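Phytoene synthase (Enterococcus hirae, PDB 5IYS) probably joins two farnesyl diphosphate molecules head to head into a thirty-carbon carotenoid precursor, using magnesium, as dehydrosqualene synthases do. Local coordinates at residues A217-F231 with A243-R257. Residues are numbered along the deposited sequence; the frame is centred on the assembly and turned at random.
With FPS (S-[(2E,6E)-3,7,11-trimethyldodeca-2,6,10-trienyl] trihydrogen thiodiphosphate), chain G.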
# COMPACT_ATOMS: atom_id res chain seq x y z
N ALA A 217 -14.18 -6.11 6.28
CA ALA A 217 -14.38 -5.49 4.97
C ALA A 217 -15.19 -4.20 5.08
O ALA A 217 -14.85 -3.17 4.48
CB ALA A 217 -15.02 -6.46 3.98
N LYS A 218 -16.20 -4.24 5.94
CA LYS A 218 -16.98 -3.04 6.22
C LYS A 218 -16.09 -1.95 6.79
O LYS A 218 -16.16 -0.82 6.33
CB LYS A 218 -18.12 -3.37 7.19
CG LYS A 218 -18.87 -2.14 7.70
CD LYS A 218 -19.04 -2.25 9.22
CE LYS A 218 -20.22 -1.44 9.74
NZ LYS A 218 -19.78 -0.23 10.50
N GLN A 219 -15.20 -2.28 7.72
CA GLN A 219 -14.27 -1.31 8.26
C GLN A 219 -13.37 -0.74 7.16
O GLN A 219 -13.16 0.47 7.12
CB GLN A 219 -13.36 -1.92 9.32
CG GLN A 219 -12.47 -0.91 10.02
CD GLN A 219 -13.25 0.30 10.56
OE1 GLN A 219 -12.67 1.35 10.86
NE2 GLN A 219 -14.57 0.18 10.61
N ALA A 220 -12.73 -1.60 6.37
CA ALA A 220 -11.98 -1.13 5.19
C ALA A 220 -12.79 -0.21 4.27
O ALA A 220 -12.30 0.84 3.81
CB ALA A 220 -11.42 -2.32 4.40
N GLU A 221 -14.01 -0.63 3.95
CA GLU A 221 -14.87 0.16 3.06
C GLU A 221 -15.20 1.54 3.63
O GLU A 221 -15.16 2.55 2.93
CB GLU A 221 -16.17 -0.61 2.75
CG GLU A 221 -15.99 -1.62 1.65
CD GLU A 221 -17.14 -2.60 1.53
OE1 GLU A 221 -17.97 -2.66 2.45
OE2 GLU A 221 -17.22 -3.31 0.50
N ASN A 222 -15.45 1.57 4.93
CA ASN A 222 -15.59 2.84 5.65
C ASN A 222 -14.35 3.70 5.58
O ASN A 222 -14.44 4.92 5.38
CB ASN A 222 -15.91 2.57 7.13
CG ASN A 222 -17.32 2.05 7.35
OD1 ASN A 222 -17.67 1.62 8.45
ND2 ASN A 222 -18.15 2.13 6.31
N LEU A 223 -13.19 3.08 5.73
CA LEU A 223 -11.95 3.83 5.62
C LEU A 223 -11.66 4.39 4.23
O LEU A 223 -11.12 5.50 4.13
CB LEU A 223 -10.75 3.02 6.10
CG LEU A 223 -10.80 2.61 7.58
CD1 LEU A 223 -9.77 1.49 7.78
CD2 LEU A 223 -10.43 3.81 8.43
N TYR A 224 -11.95 3.61 3.18
CA TYR A 224 -11.85 4.11 1.82
C TYR A 224 -12.70 5.36 1.73
O TYR A 224 -12.24 6.43 1.30
CB TYR A 224 -12.31 3.04 0.80
CG TYR A 224 -11.26 1.99 0.44
CD1 TYR A 224 -10.10 2.33 -0.28
CD2 TYR A 224 -11.50 0.66 0.70
CE1 TYR A 224 -9.18 1.35 -0.66
CE2 TYR A 224 -10.56 -0.32 0.36
CZ TYR A 224 -9.42 0.03 -0.33
OH TYR A 224 -8.54 -0.98 -0.72
N GLU A 225 -13.98 5.21 2.05
CA GLU A 225 -14.90 6.35 1.95
C GLU A 225 -14.47 7.57 2.76
O GLU A 225 -14.51 8.69 2.24
CB GLU A 225 -16.33 5.92 2.28
CG GLU A 225 -17.08 5.28 1.10
CD GLU A 225 -17.39 6.26 -0.02
OE1 GLU A 225 -17.66 7.45 0.28
OE2 GLU A 225 -17.33 5.87 -1.22
N GLU A 226 -14.07 7.37 4.01
CA GLU A 226 -13.52 8.45 4.81
C GLU A 226 -12.31 9.13 4.17
O GLU A 226 -12.20 10.35 4.19
CB GLU A 226 -13.22 8.02 6.24
CG GLU A 226 -14.44 7.58 7.06
CD GLU A 226 -14.05 6.80 8.30
OE1 GLU A 226 -12.99 7.12 8.87
OE2 GLU A 226 -14.78 5.85 8.68
N SER A 227 -11.42 8.35 3.57
CA SER A 227 -10.18 8.92 3.04
C SER A 227 -10.45 9.84 1.87
O SER A 227 -9.64 10.73 1.58
CB SER A 227 -9.19 7.81 2.61
OG SER A 227 -9.60 7.21 1.38
N PHE A 228 -11.55 9.59 1.16
CA PHE A 228 -11.93 10.38 -0.02
C PHE A 228 -12.28 11.84 0.34
O PHE A 228 -12.28 12.71 -0.53
CB PHE A 228 -13.10 9.74 -0.78
CG PHE A 228 -12.81 8.36 -1.33
CD1 PHE A 228 -11.52 7.86 -1.39
CD2 PHE A 228 -13.87 7.54 -1.74
CE1 PHE A 228 -11.25 6.63 -1.98
CE2 PHE A 228 -13.62 6.29 -2.31
CZ PHE A 228 -12.31 5.82 -2.41
N GLU A 229 -12.40 12.13 1.63
CA GLU A 229 -12.53 13.51 2.08
C GLU A 229 -11.35 14.40 1.68
O GLU A 229 -11.50 15.62 1.52
CB GLU A 229 -12.63 13.48 3.60
CG GLU A 229 -12.74 14.82 4.26
CD GLU A 229 -12.89 14.65 5.78
OE1 GLU A 229 -13.80 13.91 6.20
OE2 GLU A 229 -12.05 15.24 6.51
N MET A 230 -10.19 13.80 1.43
CA MET A 230 -9.03 14.60 1.02
C MET A 230 -9.13 15.16 -0.39
O MET A 230 -8.37 16.05 -0.74
CB MET A 230 -7.73 13.82 1.19
CG MET A 230 -7.58 12.68 0.23
SD MET A 230 -6.06 11.75 0.64
CE MET A 230 -6.74 10.11 0.46
N PHE A 231 -10.05 14.68 -1.22
CA PHE A 231 -9.96 15.04 -2.65
C PHE A 231 -9.91 16.52 -2.99
O PHE A 231 -9.15 16.95 -3.88
CB PHE A 231 -10.96 14.26 -3.52
CG PHE A 231 -10.59 12.81 -3.72
CD1 PHE A 231 -9.31 12.45 -4.10
CD2 PHE A 231 -11.52 11.79 -3.49
CE1 PHE A 231 -8.95 11.11 -4.27
CE2 PHE A 231 -11.18 10.45 -3.69
CZ PHE A 231 -9.89 10.11 -4.01
N ALA A 243 -7.50 8.47 -7.00
CA ALA A 243 -8.77 7.75 -6.95
C ALA A 243 -8.76 6.42 -7.69
O ALA A 243 -9.30 5.41 -7.22
CB ALA A 243 -9.88 8.69 -7.47
N SER A 244 -8.13 6.39 -8.87
CA SER A 244 -7.93 5.11 -9.58
C SER A 244 -7.25 4.06 -8.71
O SER A 244 -7.71 2.90 -8.60
CB SER A 244 -7.15 5.29 -10.89
OG SER A 244 -7.91 6.10 -11.76
N ALA A 245 -6.14 4.44 -8.08
CA ALA A 245 -5.46 3.48 -7.22
C ALA A 245 -6.41 2.95 -6.15
O ALA A 245 -6.46 1.74 -5.88
CB ALA A 245 -4.20 4.08 -6.60
N ALA A 246 -7.16 3.85 -5.51
CA ALA A 246 -8.09 3.47 -4.48
C ALA A 246 -9.17 2.51 -5.03
O ALA A 246 -9.50 1.54 -4.36
CB ALA A 246 -8.72 4.74 -3.82
N PHE A 247 -9.85 2.90 -6.12
CA PHE A 247 -10.97 2.11 -6.63
C PHE A 247 -10.50 0.75 -7.13
O PHE A 247 -11.12 -0.29 -6.85
CB PHE A 247 -11.66 2.83 -7.80
CG PHE A 247 -12.73 3.82 -7.38
CD1 PHE A 247 -12.42 4.90 -6.58
CD2 PHE A 247 -13.97 3.79 -8.02
CE1 PHE A 247 -13.39 5.89 -6.28
CE2 PHE A 247 -14.93 4.77 -7.76
CZ PHE A 247 -14.64 5.81 -6.87
N ILE A 248 -9.37 0.74 -7.82
CA ILE A 248 -8.82 -0.56 -8.26
C ILE A 248 -8.50 -1.46 -7.07
O ILE A 248 -8.80 -2.66 -7.10
CB ILE A 248 -7.65 -0.38 -9.24
CG1 ILE A 248 -8.22 0.17 -10.55
CG2 ILE A 248 -6.88 -1.68 -9.51
CD1 ILE A 248 -7.20 0.95 -11.39
N TYR A 249 -7.82 -0.93 -6.05
CA TYR A 249 -7.47 -1.78 -4.92
C TYR A 249 -8.73 -2.27 -4.18
O TYR A 249 -8.82 -3.46 -3.86
CB TYR A 249 -6.47 -1.10 -3.98
CG TYR A 249 -5.48 -2.09 -3.43
CD1 TYR A 249 -4.48 -2.61 -4.23
CD2 TYR A 249 -5.64 -2.60 -2.15
CE1 TYR A 249 -3.57 -3.51 -3.74
CE2 TYR A 249 -4.73 -3.52 -1.62
CZ TYR A 249 -3.72 -3.98 -2.43
OH TYR A 249 -2.85 -4.90 -1.95
N ARG A 250 -9.71 -1.39 -4.00
CA ARG A 250 -10.92 -1.70 -3.25
C ARG A 250 -11.74 -2.80 -3.91
O ARG A 250 -12.46 -3.56 -3.26
CB ARG A 250 -11.83 -0.46 -3.14
CG ARG A 250 -13.13 -0.75 -2.40
CD ARG A 250 -13.90 0.56 -2.13
NE ARG A 250 -14.28 1.15 -3.42
CZ ARG A 250 -14.95 2.29 -3.54
NH1 ARG A 250 -15.29 2.96 -2.44
NH2 ARG A 250 -15.22 2.78 -4.74
N GLU A 251 -11.74 -2.76 -5.24
CA GLU A 251 -12.41 -3.78 -6.06
C GLU A 251 -12.06 -5.22 -5.71
O GLU A 251 -12.89 -6.12 -5.84
CB GLU A 251 -12.14 -3.50 -7.55
CG GLU A 251 -12.74 -4.55 -8.49
CD GLU A 251 -14.25 -4.43 -8.64
OE1 GLU A 251 -14.84 -3.45 -8.15
OE2 GLU A 251 -14.85 -5.37 -9.23
N GLN A 252 -10.86 -5.44 -5.17
CA GLN A 252 -10.52 -6.80 -4.75
C GLN A 252 -11.40 -7.38 -3.66
O GLN A 252 -11.50 -8.61 -3.54
CB GLN A 252 -9.05 -6.92 -4.35
CG GLN A 252 -8.14 -6.39 -5.45
CD GLN A 252 -6.70 -6.34 -5.01
OE1 GLN A 252 -5.91 -7.23 -5.33
NE2 GLN A 252 -6.40 -5.40 -4.13
N LEU A 253 -12.02 -6.52 -2.84
CA LEU A 253 -13.02 -7.02 -1.89
C LEU A 253 -14.18 -7.70 -2.63
O LEU A 253 -14.66 -8.75 -2.21
CB LEU A 253 -13.54 -5.90 -0.99
CG LEU A 253 -12.48 -5.20 -0.11
CD1 LEU A 253 -13.14 -4.02 0.57
CD2 LEU A 253 -11.91 -6.15 0.93
N ASN A 254 -14.68 -7.06 -3.68
CA ASN A 254 -15.80 -7.64 -4.44
C ASN A 254 -15.47 -8.92 -5.16
O ASN A 254 -16.30 -9.82 -5.26
CB ASN A 254 -16.38 -6.61 -5.41
CG ASN A 254 -17.34 -5.67 -4.72
OD1 ASN A 254 -17.78 -5.91 -3.60
ND2 ASN A 254 -17.63 -4.55 -5.37
N ILE A 255 -14.22 -9.05 -5.58
CA ILE A 255 -13.71 -10.27 -6.18
C ILE A 255 -13.85 -11.44 -5.21
O ILE A 255 -14.29 -12.53 -5.60
CB ILE A 255 -12.21 -10.10 -6.55
CG1 ILE A 255 -12.06 -9.44 -7.92
CG2 ILE A 255 -11.46 -11.43 -6.54
CD1 ILE A 255 -13.29 -8.69 -8.38
N VAL A 256 -13.37 -11.26 -3.97
CA VAL A 256 -13.42 -12.33 -2.97
C VAL A 256 -14.87 -12.70 -2.68
O VAL A 256 -15.22 -13.87 -2.55
CB VAL A 256 -12.69 -11.96 -1.66
CG1 VAL A 256 -12.82 -13.06 -0.63
CG2 VAL A 256 -11.24 -11.64 -1.93
N ARG A 257 -15.73 -11.69 -2.57
CA ARG A 257 -17.15 -11.97 -2.42
C ARG A 257 -17.70 -12.77 -3.60
O ARG A 257 -18.39 -13.77 -3.41
CB ARG A 257 -17.92 -10.66 -2.25
CG ARG A 257 -17.67 -9.93 -0.97
CD ARG A 257 -18.29 -8.56 -1.04
NE ARG A 257 -18.25 -7.88 0.25
CZ ARG A 257 -17.78 -6.65 0.43
NH1 ARG A 257 -17.35 -5.95 -0.62
NH2 ARG A 257 -17.82 -6.08 1.63
C1 FPS G . 0.03 -3.18 -2.06
S1 FPS G . 1.62 -3.11 -2.80
C2 FPS G . -0.05 -1.86 -1.32
C3 FPS G . -0.66 -1.68 -0.14
C4 FPS G . -1.36 -2.82 0.54
C5 FPS G . -0.70 -0.32 0.52
C6 FPS G . 0.02 0.80 -0.23
C7 FPS G . -0.42 2.13 0.33
C8 FPS G . -0.59 3.22 -0.45
C10 FPS G . -0.92 4.52 0.25
C9 FPS G . -0.40 3.20 -1.94
C11 FPS G . -2.21 5.10 -0.34
C12 FPS G . -2.48 6.49 0.20
C13 FPS G . -2.10 7.64 -0.41
C14 FPS G . -2.45 8.97 0.21
C15 FPS G . -1.35 7.64 -1.72
PA FPS G . 1.79 -4.43 -4.38
O1A FPS G . 2.78 -3.98 -5.35
O2A FPS G . 2.44 -5.71 -3.63
O3A FPS G . 0.41 -4.94 -5.00
PB FPS G . -0.26 -6.24 -4.28
O1B FPS G . 0.14 -7.50 -4.98
O2B FPS G . -1.73 -5.91 -4.29
O3B FPS G . 0.17 -6.42 -2.84
O HOH W 1 -15.96 2.17 0.22
O HOH W 2 -17.23 5.40 -3.85
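Helix 217-227 and helix 243-257 run antiparallel, their axes at 159° and 11.0 Å apart at closest approach, with A217 level with L253, E221 with R250 and Y224 with A246. Y224 and R250 fill the middle of this spacing. The arginine's CB sits over one face of the tyrosine ring, 3.8 Å from its centroid, a CH-pi contact; CG and CD continue along the same ring. With CG anti to the backbone N (chi1 178°) and a bend at chi3, the chain then carries NH1 to the edge of F228. Water 1 ties that nitrogen to E221 O, while E225 OE2 reaches it in a long salt bridge, supplemented by water 2, bound weakly to NH1. Such pairing of long antiparallel helices builds the all-alpha terpenoid synthase fold; here it places Y249 in the pocket of the bound thiodiphosphate FPS, its OH donating to O2B over 2.8 Å and also pairing with N169, a magnesium ligand in this protein. Y224 OH is hydrogen-bonded to T168 OG1 of helix 155-172. Toward F231, A246 CB packs at the edge of F228. At the other end, R257 meets E221 in an end-on salt bridge, NH1 and NH2 both donating to OE2 from one face of the carboxylate; NH1 also donates to N254 OD1, and NE forms a salt bridge with E214.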